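Local atomic coordinates of halocarboxylic acid dehalogenase DehI (Pseudomonas putida, PDB entry 3BJX), a protein that probably hydrolyses the carbon-halogen bond of alpha-halocarboxylic acids, as a Group I haloacid dehalogenase. Residues R90-I95 and S290-T295; G96-L101 and T295-G300. One frame throughout, in Å; residues are numbered along the deposited sequence.

Interactions 1 and 2 hold successive parts of one connection, the loop between helix 78-90 and helix 101-107, along the last turns of helix 267-299. Interaction 1 is the more buried. It lies about 15 Å from the centre of the chain, measured centre to centre; interaction 2 lies about 22 Å from it and is only partly buried. The aliphatic groups of 90-95 meet I292 and the H293 ring of the helix, and one water bridges the two segments. Residues 96-101 make a direct backbone hydrogen bond and pack on C297 and E296 near the helix end. The helix segments overlap at T295, and the two contacts touch, with L98 CD2 3.7 Å from H293 CE1.

Interaction 1 of 2, residues R90-I95 and S290-T295; sequences RSLLNI and SIIHIT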
loop_
_atom_site.group_PDB
_atom_site.type_symbol
_atom_site.label_atom_id
_atom_site.label_comp_id
_atom_site.label_asym_id
_atom_site.label_seq_id
_atom_site.Cartn_x
_atom_site.Cartn_y
_atom_site.Cartn_z
ATOM N N ARG A 90 -13.410 -10.227 14.019
ATOM C CA ARG A 90 -13.670 -8.875 13.519
ATOM C C ARG A 90 -13.908 -8.746 12.006
ATOM O O ARG A 90 -14.538 -7.763 11.571
ATOM C CB ARG A 90 -12.519 -7.954 13.882
ATOM C CG ARG A 90 -12.412 -7.615 15.342
ATOM C CD ARG A 90 -11.248 -6.681 15.453
ATOM N NE ARG A 90 -11.020 -6.191 16.797
ATOM C CZ ARG A 90 -11.534 -5.072 17.280
ATOM N NH1 ARG A 90 -12.364 -4.334 16.540
ATOM N NH2 ARG A 90 -11.215 -4.704 18.511
ATOM N N SER A 91 -13.414 -9.714 11.221
ATOM C CA SER A 91 -13.557 -9.715 9.745
ATOM C C SER A 91 -14.991 -9.725 9.221
ATOM O O SER A 91 -15.233 -9.423 8.038
ATOM C CB SER A 91 -12.832 -10.896 9.141
ATOM O OG SER A 91 -11.494 -10.915 9.571
ATOM N N LEU A 92 -15.948 -10.083 10.066
ATOM C CA LEU A 92 -17.314 -10.190 9.575
ATOM C C LEU A 92 -17.905 -8.827 9.189
ATOM O O LEU A 92 -17.781 -7.853 9.922
ATOM C CB LEU A 92 -18.220 -10.910 10.577
ATOM C CG LEU A 92 -18.071 -12.398 10.903
ATOM C CD1 LEU A 92 -19.009 -12.654 12.066
ATOM C CD2 LEU A 92 -18.409 -13.328 9.756
ATOM N N LEU A 93 -18.529 -8.782 8.021
ATOM C CA LEU A 93 -19.259 -7.606 7.580
ATOM C C LEU A 93 -20.715 -7.669 8.021
ATOM O O LEU A 93 -21.401 -8.687 7.860
ATOM C CB LEU A 93 -19.177 -7.459 6.067
ATOM C CG LEU A 93 -17.819 -7.122 5.461
ATOM C CD1 LEU A 93 -17.829 -7.437 3.966
ATOM C CD2 LEU A 93 -17.438 -5.657 5.712
ATOM N N ASN A 94 -21.189 -6.570 8.584
ATOM C CA ASN A 94 -22.571 -6.487 9.022
ATOM C C ASN A 94 -23.423 -6.086 7.835
ATOM O O ASN A 94 -23.754 -4.904 7.678
ATOM C CB ASN A 94 -22.690 -5.448 10.123
ATOM C CG ASN A 94 -23.854 -5.702 11.028
ATOM O OD1 ASN A 94 -24.166 -6.852 11.344
ATOM N ND2 ASN A 94 -24.512 -4.623 11.466
ATOM N N ILE A 95 -23.753 -7.059 6.987
ATOM C CA ILE A 95 -24.398 -6.762 5.703
ATOM C C ILE A 95 -25.867 -7.194 5.654
ATOM O O ILE A 95 -26.732 -6.329 5.590
ATOM C CB ILE A 95 -23.546 -7.266 4.492
ATOM C CG1 ILE A 95 -22.374 -6.317 4.266
ATOM C CG2 ILE A 95 -24.361 -7.355 3.213
ATOM C CD1 ILE A 95 -21.310 -6.881 3.376
ATOM N N SER A 290 -12.710 -10.950 2.484
ATOM C CA SER A 290 -13.448 -11.444 1.319
ATOM C C SER A 290 -13.825 -12.923 1.473
ATOM O O SER A 290 -14.938 -13.348 1.096
ATOM C CB SER A 290 -12.605 -11.279 0.044
ATOM O OG SER A 290 -12.473 -9.925 -0.357
ATOM N N ILE A 291 -12.871 -13.697 1.999
ATOM C CA ILE A 291 -12.983 -15.159 2.122
ATOM C C ILE A 291 -13.850 -15.545 3.307
ATOM O O ILE A 291 -14.635 -16.486 3.217
ATOM C CB ILE A 291 -11.567 -15.857 2.163
ATOM C CG1 ILE A 291 -10.776 -15.530 0.883
ATOM C CG2 ILE A 291 -11.674 -17.359 2.388
ATOM C CD1 ILE A 291 -11.369 -16.025 -0.400
ATOM N N ILE A 292 -13.732 -14.804 4.407
ATOM C CA ILE A 292 -14.660 -14.988 5.504
ATOM C C ILE A 292 -16.071 -14.623 5.054
ATOM O O ILE A 292 -17.021 -15.299 5.431
ATOM C CB ILE A 292 -14.227 -14.205 6.789
ATOM C CG1 ILE A 292 -13.095 -14.963 7.493
ATOM C CG2 ILE A 292 -15.409 -14.004 7.762
ATOM C CD1 ILE A 292 -12.545 -14.265 8.660
ATOM N N HIS A 293 -16.207 -13.570 4.236
ATOM C CA HIS A 293 -17.507 -13.260 3.637
ATOM C C HIS A 293 -18.101 -14.386 2.826
ATOM O O HIS A 293 -19.252 -14.731 3.028
ATOM C CB HIS A 293 -17.500 -11.993 2.792
ATOM C CG HIS A 293 -18.880 -11.496 2.486
ATOM N ND1 HIS A 293 -19.770 -11.130 3.476
ATOM C CD2 HIS A 293 -19.534 -11.334 1.309
ATOM C CE1 HIS A 293 -20.906 -10.750 2.917
ATOM N NE2 HIS A 293 -20.789 -10.870 1.606
ATOM N N ILE A 294 -17.329 -14.962 1.915
ATOM C CA ILE A 294 -17.783 -16.127 1.149
ATOM C C ILE A 294 -18.170 -17.282 2.086
ATOM O O ILE A 294 -19.220 -17.883 1.937
ATOM C CB ILE A 294 -16.681 -16.577 0.155
ATOM C CG1 ILE A 294 -16.552 -15.573 -0.997
ATOM C CG2 ILE A 294 -16.932 -17.986 -0.374
ATOM C CD1 ILE A 294 -15.206 -15.631 -1.754
ATOM N N THR A 295 -17.311 -17.578 3.056
ATOM C CA THR A 295 -17.592 -18.603 4.068
ATOM C C THR A 295 -18.908 -18.383 4.791
ATOM O O THR A 295 -19.657 -19.335 5.021
ATOM C CB THR A 295 -16.453 -18.710 5.080
ATOM O OG1 THR A 295 -15.212 -18.776 4.362
ATOM C CG2 THR A 295 -16.588 -19.960 5.935
HETATM O O HOH W 1 -18.762 -11.002 6.129
#
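S91, L92, L93 and I95 lie along one side of helix 267-299, where I292 and H293 receive them. I292 serves the first two with separate branches. Its CD1 methyl meets S91 CB at 3.4 Å, a tight approach for two carbons, and lies 3.6 Å from S91 OG. The hydroxyl itself is hydrogen-bonded to the carbonyl of L87, one turn back in helix 78-90. The CG2 branch of I292 turns to L92 instead and touches CD2 of that leucine at 3.7 Å. The two side chains cross at about a right angle. I292 CG1 stands beside the backbone N (chi1 -77°) and CG2 anti to it, which sends the two branches to different partners.

H293 takes L93 and I95, further along the loop. Its CG is anti to the backbone N (chi1 -165°), and the ring extends toward these two residues. L93 CD1 lies over one face, 4.2 Å from H293 ND1. I95 crosses the histidine at about a right angle, and I95 CD1 approaches H293 CE1 obliquely at 3.9 Å. A water sits at the ring edge, in plane, 2.8 Å from H293 ND1. The same water accepts the backbone N-H of L93 at 2.9 Å. It thus joins loop and helix, which share no direct hydrogen bond here, and gives the L93 amide a partner. The water bond probably helps set the rotation of the ring, with the leucine methyl over one face.

The contact joins the exit of helix 78-90 to helix 267-299 in this all-helical chain. Helix 230-248 touches S91 and L93. Helix 301-305 packs on L92 and I292. Helix 112-143 also touches I292, through N126.

Interaction 2 of 2, residues G96-L101 and T295-G300; sequences GPLPNL and TECLDG
One hydrogen bond crosses this contact, from L101 N to C297 O at 3.0 Å. The donor sits above the carbonyl plane, 45° out of it, so it is not on a lone pair. The bond ties the start of helix 101-107 to the last turn of helix 267-299. N100 is the N-cap of the shorter helix, and its OD1 accepts from E103 N.

Apolar contacts gather round C297. P99 CG lies 3.6 Å from C297 SG, and L98 CB also faces the sulfur. L101 CB packs against C297 CB at 3.9 Å and touches L298 CD1. Helix 212-223 covers L101 and C297 through V222.

E296 meets L98 by packing. Its CG is anti to the backbone N (chi1 -171°), and the chain runs on extended to cross the leucine at about a right angle. L98 CD1 lies 3.3 Å from E296 OE2 and also touches E296 CG. With an alanine here the CG and carboxylate are gone, which would probably open a gap beside L98 CD1 and let that methyl move more.

The contact is mostly apolar, though a carboxylate meets a methyl and P99 O and C297 O come close without bonding. The one direct bond probably helps set the register; apolar packing does most of the rest.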
loop_
_atom_site.group_PDB
_atom_site.type_symbol
_atom_site.label_atom_id
_atom_site.label_comp_id
_atom_site.label_asym_id
_atom_site.label_seq_id
_atom_site.Cartn_x
_atom_site.Cartn_y
_atom_site.Cartn_z
ATOM N N GLY A 96 -26.136 -8.505 5.686
ATOM C CA GLY A 96 -27.502 -9.072 5.721
ATOM C C GLY A 96 -28.549 -8.598 4.701
ATOM O O GLY A 96 -28.435 -7.491 4.153
ATOM N N PRO A 97 -29.534 -9.474 4.355
ATOM C CA PRO A 97 -29.449 -10.930 4.470
ATOM C C PRO A 97 -28.459 -11.355 3.402
ATOM O O PRO A 97 -28.140 -10.542 2.532
ATOM C CB PRO A 97 -30.858 -11.392 4.085
ATOM C CG PRO A 97 -31.375 -10.310 3.183
ATOM C CD PRO A 97 -30.839 -9.049 3.801
ATOM N N LEU A 98 -27.980 -12.596 3.442
ATOM C CA LEU A 98 -26.920 -13.008 2.519
ATOM C C LEU A 98 -27.401 -13.958 1.433
ATOM O O LEU A 98 -28.387 -14.659 1.635
ATOM C CB LEU A 98 -25.747 -13.613 3.300
ATOM C CG LEU A 98 -25.029 -12.617 4.236
ATOM C CD1 LEU A 98 -23.928 -13.306 4.960
ATOM C CD2 LEU A 98 -24.501 -11.372 3.499
ATOM N N PRO A 99 -26.727 -13.968 0.261
ATOM C CA PRO A 99 -26.959 -15.054 -0.703
ATOM C C PRO A 99 -26.795 -16.415 -0.030
ATOM O O PRO A 99 -25.806 -16.631 0.653
ATOM C CB PRO A 99 -25.816 -14.880 -1.739
ATOM C CG PRO A 99 -24.904 -13.778 -1.202
ATOM C CD PRO A 99 -25.742 -12.984 -0.228
ATOM N N ASN A 100 -27.743 -17.329 -0.205
ATOM C CA ASN A 100 -27.514 -18.702 0.250
ATOM C C ASN A 100 -26.597 -19.413 -0.751
ATOM O O ASN A 100 -27.060 -19.977 -1.744
ATOM C CB ASN A 100 -28.833 -19.451 0.486
ATOM C CG ASN A 100 -28.624 -20.898 0.926
ATOM O OD1 ASN A 100 -27.960 -21.678 0.240
ATOM N ND2 ASN A 100 -29.197 -21.263 2.065
ATOM N N LEU A 101 -25.295 -19.360 -0.483
ATOM C CA LEU A 101 -24.254 -19.862 -1.404
ATOM C C LEU A 101 -24.269 -21.381 -1.664
ATOM O O LEU A 101 -23.931 -21.827 -2.757
ATOM C CB LEU A 101 -22.857 -19.418 -0.944
ATOM C CG LEU A 101 -21.659 -19.684 -1.856
ATOM C CD1 LEU A 101 -21.897 -19.226 -3.316
ATOM C CD2 LEU A 101 -20.431 -19.004 -1.272
ATOM N N THR A 295 -17.311 -17.578 3.056
ATOM C CA THR A 295 -17.592 -18.603 4.068
ATOM C C THR A 295 -18.908 -18.383 4.791
ATOM O O THR A 295 -19.657 -19.335 5.021
ATOM C CB THR A 295 -16.453 -18.710 5.080
ATOM O OG1 THR A 295 -15.212 -18.776 4.362
ATOM C CG2 THR A 295 -16.588 -19.960 5.935
ATOM N N GLU A 296 -19.192 -17.126 5.127
ATOM C CA GLU A 296 -20.413 -16.761 5.830
ATOM C C GLU A 296 -21.660 -16.989 4.964
ATOM O O GLU A 296 -22.708 -17.393 5.465
ATOM C CB GLU A 296 -20.332 -15.304 6.287
ATOM C CG GLU A 296 -21.451 -14.873 7.226
ATOM C CD GLU A 296 -21.496 -13.373 7.467
ATOM O OE1 GLU A 296 -20.498 -12.645 7.214
ATOM O OE2 GLU A 296 -22.562 -12.912 7.911
ATOM N N CYS A 297 -21.544 -16.711 3.669
ATOM C CA CYS A 297 -22.631 -16.931 2.732
ATOM C C CYS A 297 -22.890 -18.403 2.582
ATOM O O CYS A 297 -23.990 -18.792 2.213
ATOM C CB CYS A 297 -22.298 -16.357 1.364
ATOM S SG CYS A 297 -22.381 -14.563 1.248
ATOM N N LEU A 298 -21.875 -19.221 2.878
ATOM C CA LEU A 298 -21.993 -20.671 2.777
ATOM C C LEU A 298 -22.527 -21.315 4.059
ATOM O O LEU A 298 -23.490 -22.079 4.001
ATOM C CB LEU A 298 -20.661 -21.310 2.378
ATOM C CG LEU A 298 -20.730 -22.792 1.969
ATOM C CD1 LEU A 298 -21.475 -22.958 0.652
ATOM C CD2 LEU A 298 -19.337 -23.445 1.895
ATOM N N ASP A 299 -21.898 -20.997 5.194
ATOM C CA ASP A 299 -22.128 -21.697 6.461
ATOM C C ASP A 299 -22.698 -20.826 7.589
ATOM O O ASP A 299 -23.060 -21.355 8.641
ATOM C CB ASP A 299 -20.814 -22.284 6.987
ATOM C CG ASP A 299 -20.257 -23.393 6.126
ATOM O OD1 ASP A 299 -20.973 -24.004 5.293
ATOM O OD2 ASP A 299 -19.060 -23.662 6.299
ATOM N N GLY A 300 -22.720 -19.504 7.409
ATOM C CA GLY A 300 -23.162 -18.605 8.468
ATOM C C GLY A 300 -22.047 -17.973 9.290
ATOM O O GLY A 300 -20.864 -18.278 9.106
#